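Local atomic coordinates of putative Nitroreductase (Anabaena variabilis ATCC 29413, PDB entry 3EO7), a protein that binds flavin mononucleotide and probably acts as an FMN-dependent oxidoreductase of the nitroreductase family. Residues 70-82 with 192-205. Numbering follows the deposited sequence. Where two conformers were deposited one is given.
Sequences WWQRLSRLLFRSY and LLGNIELSAAITDY
Y205 CE2 lies over one face of the R73 guanidinium, toward its rim, and R73 NH2 over one face of the Y205 ring, with R73 CZ 3.7 Å from Y205 CE2 and the two planes 22° apart. In its own plane the same group grips T203 O side-on with NE and NH2, while NH2 also forms a salt bridge with D239. W70 meets the Y205 ring at its edge: W70 NE1 donates to Y205 OH (2.8 Å) nearly in both ring planes, with CG anti to the backbone N (chi1 -174°) carrying the indole to the phenol. At the other end, L192 CD2 sits over the centre of the Y82 ring, a CH-pi contact 4.3 Å from the centroid.

The helical segments 70-82 and 192-202 run near-antiparallel (147°), their axes 8.2 Å apart at closest approach, in a chain with two nitroreductase-family regions. Helix 181-202 ends in a Schellman motif, Y205 N to A200 O and D204 N to A201 O with D204 as C-prime, and leads into strand 205-207; T203, just before D204, offers its O to R73.

Next to Y82, S81 is a knob among L192, N195, I196 and S199. N195 ND2 reaches S81 O from above the carbonyl plane (3.1 Å), while its OD1 is held by Q465. Midway, L77 O accepts from S81 OG; S199 OG also comes close to it in one of two conformers, a doubtful, short approach. L77 CD1 packs against Y205 CD2 (3.9 Å).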
loop_
_atom_site.group_PDB
_atom_site.type_symbol
_atom_site.label_atom_id
_atom_site.label_comp_id
_atom_site.label_asym_id
_atom_site.label_seq_id
_atom_site.Cartn_x
_atom_site.Cartn_y
_atom_site.Cartn_z
ATOM N N TRP A 70 -22.856 -9.258 12.518
ATOM C CA TRP A 70 -21.503 -8.841 12.882
ATOM C C TRP A 70 -20.455 -9.677 12.142
ATOM O O TRP A 70 -19.525 -9.134 11.529
ATOM C CB TRP A 70 -21.265 -8.866 14.393
ATOM C CG TRP A 70 -19.926 -8.291 14.605
ATOM C CD1 TRP A 70 -19.571 -6.963 14.500
ATOM C CD2 TRP A 70 -18.702 -9.020 14.759
ATOM N NE1 TRP A 70 -18.199 -6.832 14.610
ATOM C CE2 TRP A 70 -17.648 -8.073 14.802
ATOM C CE3 TRP A 70 -18.395 -10.377 14.895
ATOM C CZ2 TRP A 70 -16.316 -8.451 14.985
ATOM C CZ3 TRP A 70 -17.085 -10.742 15.073
ATOM C CH2 TRP A 70 -16.064 -9.790 15.123
ATOM N N TRP A 71 -20.618 -10.992 12.171
ATOM C CA TRP A 71 -19.672 -11.884 11.499
ATOM C C TRP A 71 -19.634 -11.599 9.996
ATOM O O TRP A 71 -18.569 -11.705 9.401
ATOM C CB TRP A 71 -19.972 -13.351 11.771
ATOM C CG TRP A 71 -19.538 -13.805 13.147
ATOM C CD1 TRP A 71 -20.333 -14.061 14.224
ATOM C CD2 TRP A 71 -18.189 -13.983 13.588
ATOM N NE1 TRP A 71 -19.556 -14.432 15.303
ATOM C CE2 TRP A 71 -18.240 -14.393 14.939
ATOM C CE3 TRP A 71 -16.948 -13.902 12.955
ATOM C CZ2 TRP A 71 -17.096 -14.679 15.673
ATOM C CZ3 TRP A 71 -15.811 -14.183 13.682
ATOM C CH2 TRP A 71 -15.897 -14.567 15.030
ATOM N N GLN A 72 -20.770 -11.264 9.384
ATOM C CA GLN A 72 -20.813 -10.899 7.952
ATOM C C GLN A 72 -19.920 -9.695 7.667
ATOM O O GLN A 72 -19.214 -9.665 6.670
ATOM C CB GLN A 72 -22.214 -10.533 7.472
ATOM C CG GLN A 72 -23.162 -11.692 7.238
ATOM C CD GLN A 72 -24.601 -11.225 6.961
ATOM O OE1 GLN A 72 -24.821 -10.123 6.434
ATOM N NE2 GLN A 72 -25.581 -12.062 7.326
ATOM N N ARG A 73 -19.950 -8.712 8.551
ATOM C CA ARG A 73 -19.120 -7.529 8.374
ATOM C C ARG A 73 -17.635 -7.878 8.462
ATOM O O ARG A 73 -16.861 -7.443 7.623
ATOM C CB ARG A 73 -19.488 -6.457 9.412
ATOM C CG ARG A 73 -20.913 -5.929 9.299
ATOM C CD ARG A 73 -21.264 -5.130 10.547
ATOM N NE ARG A 73 -20.490 -3.893 10.583
ATOM C CZ ARG A 73 -20.257 -3.167 11.667
ATOM N NH1 ARG A 73 -20.694 -3.568 12.862
ATOM N NH2 ARG A 73 -19.550 -2.062 11.563
ATOM N N LEU A 74 -17.235 -8.677 9.463
ATOM C CA LEU A 74 -15.807 -9.060 9.583
ATOM C C LEU A 74 -15.363 -9.923 8.384
ATOM O O LEU A 74 -14.280 -9.751 7.822
ATOM C CB LEU A 74 -15.552 -9.847 10.897
ATOM C CG LEU A 74 -14.059 -10.241 11.101
ATOM C CD1 LEU A 74 -13.172 -8.988 11.185
ATOM C CD2 LEU A 74 -13.909 -11.171 12.346
ATOM N N SER A 75 -16.223 -10.854 7.993
ATOM C CA SER A 75 -15.939 -11.763 6.870
ATOM C C SER A 75 -15.729 -10.968 5.582
ATOM O O SER A 75 -14.754 -11.163 4.837
ATOM C CB SER A 75 -17.088 -12.768 6.721
ATOM O OG SER A 75 -16.892 -13.621 5.607
ATOM N N ARG A 76 -16.638 -10.048 5.323
ATOM C CA ARG A 76 -16.549 -9.202 4.133
ATOM C C ARG A 76 -15.364 -8.246 4.158
ATOM O O ARG A 76 -14.690 -8.052 3.127
ATOM C CB ARG A 76 -17.872 -8.446 3.943
ATOM C CG ARG A 76 -17.996 -7.596 2.678
ATOM C CD ARG A 76 -19.343 -6.843 2.645
ATOM N NE ARG A 76 -20.461 -7.752 2.889
ATOM C CZ ARG A 76 -21.113 -8.439 1.951
ATOM N NH1 ARG A 76 -20.776 -8.328 0.661
ATOM N NH2 ARG A 76 -22.120 -9.248 2.313
ATOM N N LEU A 77 -15.091 -7.644 5.324
ATOM C CA LEU A 77 -13.966 -6.748 5.471
ATOM C C LEU A 77 -12.668 -7.478 5.109
ATOM O O LEU A 77 -11.870 -6.999 4.296
ATOM C CB LEU A 77 -13.907 -6.171 6.902
ATOM C CG LEU A 77 -12.873 -5.062 7.156
ATOM C CD1 LEU A 77 -13.306 -4.208 8.377
ATOM C CD2 LEU A 77 -11.480 -5.660 7.340
ATOM N N LEU A 78 -12.514 -8.690 5.623
ATOM C CA LEU A 78 -11.281 -9.439 5.386
ATOM C C LEU A 78 -11.197 -9.922 3.949
ATOM O O LEU A 78 -10.140 -9.822 3.303
ATOM C CB LEU A 78 -11.136 -10.565 6.377
ATOM C CG LEU A 78 -10.809 -10.189 7.839
ATOM C CD1 LEU A 78 -11.032 -11.387 8.784
ATOM C CD2 LEU A 78 -9.372 -9.664 7.893
ATOM N N PHE A 79 -12.315 -10.411 3.430
ATOM C CA PHE A 79 -12.321 -10.958 2.067
ATOM C C PHE A 79 -12.031 -9.912 0.995
ATOM O O PHE A 79 -11.295 -10.160 0.029
ATOM C CB PHE A 79 -13.625 -11.677 1.771
ATOM C CG PHE A 79 -13.576 -12.420 0.484
ATOM C CD1 PHE A 79 -12.764 -13.561 0.373
ATOM C CD2 PHE A 79 -14.239 -11.948 -0.635
ATOM C CE1 PHE A 79 -12.654 -14.233 -0.821
ATOM C CE2 PHE A 79 -14.141 -12.629 -1.846
ATOM C CZ PHE A 79 -13.338 -13.763 -1.935
ATOM N N ARG A 80 -12.622 -8.732 1.148
ATOM C CA ARG A 80 -12.432 -7.676 0.176
ATOM C C ARG A 80 -11.028 -7.095 0.341
ATOM O O ARG A 80 -10.507 -6.500 -0.585
ATOM C CB ARG A 80 -13.481 -6.579 0.345
ATOM C CG ARG A 80 -14.948 -6.988 0.059
ATOM C CD ARG A 80 -15.290 -6.895 -1.405
ATOM N NE ARG A 80 -16.640 -7.413 -1.679
ATOM C CZ ARG A 80 -16.931 -8.566 -2.301
ATOM N NH1 ARG A 80 -15.992 -9.388 -2.771
ATOM N NH2 ARG A 80 -18.210 -8.894 -2.483
ATOM N N SER A 81 -10.418 -7.260 1.520
ATOM C CA SER A 81 -9.071 -6.739 1.772
ATOM C C SER A 81 -7.950 -7.635 1.215
ATOM O O SER A 81 -7.004 -7.134 0.613
ATOM C CB SER A 81 -8.803 -6.542 3.268
ATOM O OG SER A 81 -9.596 -5.495 3.787
ATOM N N TYR A 82 -8.028 -8.938 1.478
ATOM C CA TYR A 82 -6.910 -9.836 1.157
ATOM C C TYR A 82 -7.339 -11.239 0.779
ATOM O O TYR A 82 -6.545 -12.182 0.838
ATOM C CB TYR A 82 -5.961 -9.857 2.348
ATOM C CG TYR A 82 -4.508 -10.152 2.077
ATOM C CD1 TYR A 82 -3.845 -9.557 0.998
ATOM C CD2 TYR A 82 -3.785 -11.004 2.895
ATOM C CE1 TYR A 82 -2.481 -9.795 0.756
ATOM C CE2 TYR A 82 -2.442 -11.249 2.664
ATOM C CZ TYR A 82 -1.785 -10.640 1.581
ATOM O OH TYR A 82 -0.434 -10.878 1.353
ATOM N N LEU A 192 -2.534 -3.212 0.257
ATOM C CA LEU A 192 -3.440 -3.859 1.215
ATOM C C LEU A 192 -4.089 -2.846 2.162
ATOM O O LEU A 192 -5.286 -2.929 2.448
ATOM C CB LEU A 192 -2.669 -4.929 1.980
ATOM C CG LEU A 192 -3.384 -5.571 3.169
ATOM C CD1 LEU A 192 -4.705 -6.208 2.731
ATOM C CD2 LEU A 192 -2.407 -6.639 3.728
ATOM N N LEU A 193 -3.314 -1.879 2.653
ATOM C CA LEU A 193 -3.875 -0.816 3.484
ATOM C C LEU A 193 -4.975 -0.047 2.769
ATOM O O LEU A 193 -5.980 0.302 3.404
ATOM C CB LEU A 193 -2.804 0.173 3.959
ATOM C CG LEU A 193 -1.646 -0.361 4.843
ATOM C CD1 LEU A 193 -0.787 0.837 5.310
ATOM C CD2 LEU A 193 -2.176 -1.183 6.027
ATOM N N GLY A 194 -4.781 0.239 1.466
ATOM C CA GLY A 194 -5.840 0.885 0.653
ATOM C C GLY A 194 -7.099 0.011 0.628
ATOM O O GLY A 194 -8.230 0.510 0.779
ATOM N N ASN A 195 -6.947 -1.297 0.473
ATOM C CA ASN A 195 -8.150 -2.164 0.503
ATOM C C ASN A 195 -8.806 -2.163 1.873
ATOM O O ASN A 195 -10.032 -2.180 1.981
ATOM C CB ASN A 195 -7.849 -3.622 0.158
ATOM C CG ASN A 195 -7.643 -3.862 -1.293
ATOM O OD1 ASN A 195 -7.926 -2.999 -2.157
ATOM N ND2 ASN A 195 -7.130 -5.036 -1.603
ATOM N N ILE A 196 -8.001 -2.202 2.922
ATOM C CA ILE A 196 -8.561 -2.203 4.278
ATOM C C ILE A 196 -9.434 -0.973 4.514
ATOM O O ILE A 196 -10.555 -1.102 5.022
ATOM C CB ILE A 196 -7.482 -2.371 5.336
ATOM C CG1 ILE A 196 -6.885 -3.768 5.246
ATOM C CG2 ILE A 196 -8.028 -2.125 6.811
ATOM C CD1 ILE A 196 -5.651 -3.938 6.136
ATOM N N GLU A 197 -8.966 0.220 4.159
ATOM C CA GLU A 197 -9.825 1.382 4.373
ATOM C C GLU A 197 -11.108 1.333 3.536
ATOM O O GLU A 197 -12.177 1.710 4.026
ATOM C CB GLU A 197 -9.128 2.725 4.177
ATOM C CG GLU A 197 -8.471 2.912 2.899
ATOM C CD GLU A 197 -8.913 4.208 2.165
ATOM O OE1 GLU A 197 -10.074 4.632 2.169
ATOM O OE2 GLU A 197 -8.092 4.721 1.447
ATOM N N LEU A 198 -11.022 0.856 2.293
ATOM C CA LEU A 198 -12.220 0.794 1.434
ATOM C C LEU A 198 -13.196 -0.312 1.868
ATOM O O LEU A 198 -14.409 -0.097 1.927
ATOM C CB LEU A 198 -11.822 0.670 -0.035
ATOM C CG LEU A 198 -11.100 1.930 -0.538
ATOM C CD1 LEU A 198 -10.451 1.686 -1.956
ATOM C CD2 LEU A 198 -12.087 3.160 -0.531
ATOM N N SER A 199 -12.636 -1.475 2.184
ATOM C CA SER A 199 -13.383 -2.627 2.698
ATOM C C SER A 199 -14.084 -2.266 4.019
ATOM O O SER A 199 -15.202 -2.681 4.280
ATOM C CB SER A 199 -12.408 -3.786 2.942
ATOM O OG SER A 199 -13.112 -4.979 3.206
ATOM N N ALA A 200 -13.383 -1.503 4.853
ATOM C CA ALA A 200 -13.921 -1.022 6.129
ATOM C C ALA A 200 -15.103 -0.110 5.853
ATOM O O ALA A 200 -16.168 -0.300 6.455
ATOM C CB ALA A 200 -12.837 -0.314 6.910
ATOM N N ALA A 201 -14.965 0.844 4.920
ATOM C CA ALA A 201 -16.082 1.734 4.606
ATOM C C ALA A 201 -17.332 0.935 4.244
ATOM O O ALA A 201 -18.446 1.242 4.712
ATOM C CB ALA A 201 -15.718 2.719 3.468
ATOM N N ILE A 202 -17.131 -0.089 3.425
ATOM C CA ILE A 202 -18.216 -0.962 2.935
ATOM C C ILE A 202 -18.948 -1.629 4.098
ATOM O O ILE A 202 -20.169 -1.805 4.043
ATOM C CB ILE A 202 -17.679 -2.035 1.922
ATOM C CG1 ILE A 202 -17.255 -1.364 0.598
ATOM C CG2 ILE A 202 -18.737 -3.127 1.620
ATOM C CD1 ILE A 202 -16.352 -2.239 -0.288
ATOM N N THR A 203 -18.212 -1.938 5.160
ATOM C CA THR A 203 -18.719 -2.646 6.328
ATOM C C THR A 203 -18.899 -1.763 7.595
ATOM O O THR A 203 -19.006 -2.269 8.708
ATOM C CB THR A 203 -17.853 -3.873 6.630
ATOM O OG1 THR A 203 -16.503 -3.474 6.796
ATOM C CG2 THR A 203 -17.955 -4.928 5.486
ATOM N N ASP A 204 -18.987 -0.457 7.398
ATOM C CA ASP A 204 -19.198 0.506 8.488
ATOM C C ASP A 204 -18.146 0.471 9.591
ATOM O O ASP A 204 -18.454 0.601 10.776
ATOM C CB ASP A 204 -20.614 0.384 9.061
ATOM C CG ASP A 204 -21.663 0.698 8.052
ATOM O OD1 ASP A 204 -21.589 1.764 7.421
ATOM O OD2 ASP A 204 -22.567 -0.126 7.908
ATOM N N TYR A 205 -16.911 0.266 9.163
ATOM C CA TYR A 205 -15.730 0.303 10.032
ATOM C C TYR A 205 -14.827 1.419 9.532
ATOM O O TYR A 205 -14.936 1.860 8.371
ATOM C CB TYR A 205 -14.952 -1.012 9.982
ATOM C CG TYR A 205 -15.392 -2.020 11.007
ATOM C CD1 TYR A 205 -14.944 -1.909 12.312
ATOM C CD2 TYR A 205 -16.252 -3.048 10.698
ATOM C CE1 TYR A 205 -15.322 -2.791 13.281
ATOM C CE2 TYR A 205 -16.639 -3.965 11.685
ATOM C CZ TYR A 205 -16.158 -3.816 12.968
ATOM O OH TYR A 205 -16.497 -4.667 13.997
#